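Side-chain contacts in beta-lactamase-like protein (Koribacter versatilis, PDB 6B9V), which probably hydrolyses the diphosphate bond of reactive FAD photoproducts, as a manganese-containing diphosphatase of the PhnP family with a metallo-beta-lactamase-like fold: residues A[244-247]-A[248-251]; A[44-48]-A[49-53]. All blocks are in the same frame, centred on the assembly; numbering follows the deposited sequence.

Interaction 1. Residues A[244-247]-A[248-251]; sequences QLPA and GIQL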
# COMPACT_ATOMS: atom_id res chain seq x y z
N GLN A 244 1.49 -18.29 -26.51
CA GLN A 244 0.55 -18.19 -27.63
C GLN A 244 0.63 -16.86 -28.41
O GLN A 244 0.07 -16.77 -29.50
CB GLN A 244 -0.89 -18.39 -27.13
CG GLN A 244 -1.32 -19.85 -26.93
CD GLN A 244 -1.94 -20.11 -25.55
OE1 GLN A 244 -2.78 -19.35 -25.07
NE2 GLN A 244 -1.51 -21.20 -24.92
N LEU A 245 1.31 -15.84 -27.88
CA LEU A 245 1.36 -14.52 -28.52
C LEU A 245 2.33 -14.47 -29.70
O LEU A 245 3.24 -15.28 -29.79
CB LEU A 245 1.76 -13.45 -27.48
CG LEU A 245 0.72 -13.11 -26.42
CD1 LEU A 245 1.37 -12.22 -25.35
CD2 LEU A 245 -0.50 -12.41 -27.03
N PRO A 246 2.13 -13.51 -30.62
CA PRO A 246 3.05 -13.36 -31.75
C PRO A 246 4.45 -12.99 -31.32
O PRO A 246 4.61 -12.36 -30.27
CB PRO A 246 2.42 -12.22 -32.56
CG PRO A 246 1.00 -12.25 -32.22
CD PRO A 246 0.93 -12.66 -30.77
N ALA A 247 5.45 -13.34 -32.12
CA ALA A 247 6.82 -12.91 -31.87
C ALA A 247 6.86 -11.40 -31.66
O ALA A 247 6.18 -10.65 -32.35
CB ALA A 247 7.75 -13.31 -33.02
N GLY A 248 7.64 -10.97 -30.68
CA GLY A 248 7.78 -9.55 -30.41
C GLY A 248 6.72 -8.95 -29.49
O GLY A 248 6.75 -7.75 -29.22
N ILE A 249 5.80 -9.79 -29.02
CA ILE A 249 4.72 -9.36 -28.14
C ILE A 249 4.64 -10.28 -26.93
O ILE A 249 4.54 -11.49 -27.08
CB ILE A 249 3.36 -9.36 -28.90
CG1 ILE A 249 3.43 -8.47 -30.14
CG2 ILE A 249 2.24 -8.90 -28.00
CD1 ILE A 249 2.15 -8.46 -30.99
N GLN A 250 4.72 -9.73 -25.72
CA GLN A 250 4.68 -10.58 -24.52
C GLN A 250 4.00 -9.86 -23.37
O GLN A 250 4.00 -8.63 -23.33
CB GLN A 250 6.10 -10.98 -24.09
CG GLN A 250 6.89 -11.86 -25.04
CD GLN A 250 6.46 -13.32 -25.00
OE1 GLN A 250 7.04 -14.13 -24.27
NE2 GLN A 250 5.45 -13.67 -25.80
N LEU A 251 3.44 -10.61 -22.42
CA LEU A 251 3.07 -10.00 -21.14
C LEU A 251 4.33 -9.60 -20.40
O LEU A 251 5.30 -10.38 -20.35
CB LEU A 251 2.24 -10.96 -20.26
CG LEU A 251 0.98 -11.60 -20.86
CD1 LEU A 251 0.31 -12.48 -19.81
CD2 LEU A 251 0.02 -10.54 -21.35
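A type II beta turn from Pro246 to Ile249 carries the chain from the end of helix 238-244 into the edge strand 249-251. The amide N of Ile249 closes it on Pro246 O at 3.1 Å; with an N-H...O angle of 140° this is a bent bond. Gly248 takes the positive phi of the third turn position, a conformation that favours glycine. On the side-chain level, the terminal CD1 of Ile249 lies against the CB-CG edge of the Pro246 ring, 4.1 Å from each atom, the two side chains running obliquely to one another. Ile249 CG1 stands opposite its own carbonyl carbon and the chain is extended beyond it, which carries CD1 back to the proline. Leu245 approaches farther along the strand, its CB 3.4 Å from Ile249 O and its CD1 3.8 Å from Gln250 CA. The same Ile249 O accepts NE2 of Gln250 at 2.7 Å, nearly straight at 163° and with the oxygen in the Gln250 amide plane; a bend at chi2 (-77°) folds the side chain back for this. NE2 also bonds Asn242 O, so two acceptors fix the amide's rotation. Helix 212-222 covers the apolar side, with Val216 against Leu245 and Ala219 against Ile249, while Gly248 and Gln250 pair through their backbones with strand 226-230. The arrangement is that of a tight turn leading from a helix into the edge strand of a mixed sheet in the metallo-beta-lactamase fold.

Interaction 2. Residues A[44-48]-A[49-53]; sequences VQYDG and KLVLI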
# COMPACT_ATOMS: atom_id res chain seq x y z
N VAL A 44 12.44 4.63 -14.79
CA VAL A 44 13.37 4.85 -15.88
C VAL A 44 14.65 5.43 -15.31
O VAL A 44 14.61 6.46 -14.63
CB VAL A 44 12.79 5.82 -16.94
CG1 VAL A 44 13.77 5.99 -18.09
CG2 VAL A 44 11.43 5.33 -17.44
N GLN A 45 15.78 4.78 -15.57
CA GLN A 45 17.05 5.24 -15.05
C GLN A 45 17.98 5.66 -16.16
O GLN A 45 18.13 4.95 -17.16
CB GLN A 45 17.72 4.15 -14.21
CG GLN A 45 17.03 3.94 -12.89
CD GLN A 45 17.46 2.67 -12.21
OE1 GLN A 45 17.34 1.59 -12.78
NE2 GLN A 45 17.98 2.79 -11.00
N TYR A 46 18.61 6.82 -15.99
CA TYR A 46 19.54 7.32 -17.01
C TYR A 46 20.39 8.43 -16.43
O TYR A 46 19.88 9.27 -15.69
CB TYR A 46 18.79 7.85 -18.24
CG TYR A 46 17.80 8.95 -17.94
CD1 TYR A 46 18.18 10.29 -18.03
CD2 TYR A 46 16.49 8.66 -17.57
CE1 TYR A 46 17.28 11.30 -17.75
CE2 TYR A 46 15.58 9.67 -17.29
CZ TYR A 46 15.99 10.99 -17.39
OH TYR A 46 15.09 11.99 -17.12
N ASP A 47 21.68 8.39 -16.75
CA ASP A 47 22.62 9.44 -16.36
C ASP A 47 22.60 9.69 -14.86
O ASP A 47 22.71 10.83 -14.41
CB ASP A 47 22.32 10.73 -17.12
CG ASP A 47 23.48 11.72 -17.12
OD1 ASP A 47 24.65 11.27 -17.11
OD2 ASP A 47 23.23 12.94 -17.12
N GLY A 48 22.44 8.62 -14.08
CA GLY A 48 22.45 8.74 -12.62
C GLY A 48 21.15 9.24 -12.03
O GLY A 48 21.06 9.49 -10.83
N LYS A 49 20.13 9.37 -12.87
CA LYS A 49 18.81 9.86 -12.47
C LYS A 49 17.79 8.72 -12.48
O LYS A 49 17.96 7.72 -13.20
CB LYS A 49 18.33 10.99 -13.41
CG LYS A 49 19.25 12.18 -13.54
CD LYS A 49 19.38 12.94 -12.23
CE LYS A 49 20.26 14.17 -12.40
NZ LYS A 49 21.59 13.81 -12.96
N LEU A 50 16.73 8.89 -11.70
CA LEU A 50 15.63 7.94 -11.62
C LEU A 50 14.29 8.66 -11.73
O LEU A 50 13.97 9.54 -10.91
CB LEU A 50 15.71 7.14 -10.31
CG LEU A 50 14.83 5.89 -10.09
CD1 LEU A 50 15.38 5.08 -8.91
CD2 LEU A 50 13.37 6.26 -9.83
N VAL A 51 13.50 8.29 -12.73
CA VAL A 51 12.19 8.89 -12.96
C VAL A 51 11.12 7.82 -12.76
O VAL A 51 11.19 6.76 -13.36
CB VAL A 51 12.09 9.51 -14.36
CG1 VAL A 51 10.67 10.01 -14.63
CG2 VAL A 51 13.11 10.66 -14.49
N LEU A 52 10.17 8.10 -11.88
CA LEU A 52 9.14 7.14 -11.52
C LEU A 52 7.84 7.48 -12.22
O LEU A 52 7.43 8.64 -12.22
CB LEU A 52 8.94 7.12 -10.00
CG LEU A 52 7.82 6.26 -9.44
CD1 LEU A 52 8.10 4.79 -9.71
CD2 LEU A 52 7.67 6.53 -7.94
N ILE A 53 7.18 6.48 -12.80
CA ILE A 53 5.88 6.72 -13.40
C ILE A 53 4.85 6.04 -12.52
O ILE A 53 4.80 4.80 -12.46
CB ILE A 53 5.78 6.20 -14.86
CG1 ILE A 53 6.83 6.88 -15.75
CG2 ILE A 53 4.38 6.46 -15.42
CD1 ILE A 53 6.75 6.46 -17.21
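With chi1 at 58°, Tyr46 CG sits between its own backbone N and carbonyl carbon, and this swings the ring across the hairpin toward Lys49 and Val51. Lys49 CB lies over one face of the ring. Val51 reaches the far end with CG2, the branch opposite its carbonyl carbon, at 3.6 Å from Tyr46 OH and 3.9 Å from Tyr46 CE2, in an oblique approach. On the opposite face of the hairpin, Gln45 and Leu50, a non-hydrogen-bonded pair, lie side by side and point the same way, Gln45 NE2 coming 4.0 Å from Leu50 CD1. The backbone evidence is a two-residue type I' turn, with Asp47 and Gly48 both at positive phi, closed by Lys49 N to Tyr46 O at 2.8 Å and Tyr46 N to Lys49 O at 3.0 Å. Farther along, Val44 and Val51 form the next hydrogen-bonded pair, each N bonding the other's O. Lys49 bends at chi2 and chi4, curling over the turn so that NZ makes a weak, long bond to Asp47 O at 3.5 Å. Asp47 OD2 stays 4.6 Å from Lys49 NZ, beyond a salt bridge. Tyr46 OH is hydrogen-bonded to Leu148 O, so the buried ring has a satisfied polar end, and Phe153 packs on both Tyr46 and Val51. The chemistry therefore implies a hairpin held chiefly by backbone bonds and apolar contact, with the Asp47-Lys49 charges probably contributing at most a modest, longer-range attraction.

Overall arrangement
Interactions 1 and 2 are both turns leading into strands, but they serve different sheets: strand 49-53 lies inside one mixed sheet, and strand 249-251 closes an edge of the other. Their centres are 27 Å apart and their nearest atoms about 16 Å, so they do not touch. Interaction 2 nevertheless meets the second sheet, since Val44 and Ile53 touch Phe170 of strand 163-170. Interaction 1 is the closer to annotated metal ligands: the Leu251 side chain is about 10 Å from that of His231, a manganese ligand, and about 14 Å from the zinc ion. Interaction 2 lies away from the metal sites, and neither contact supplies a metal ligand.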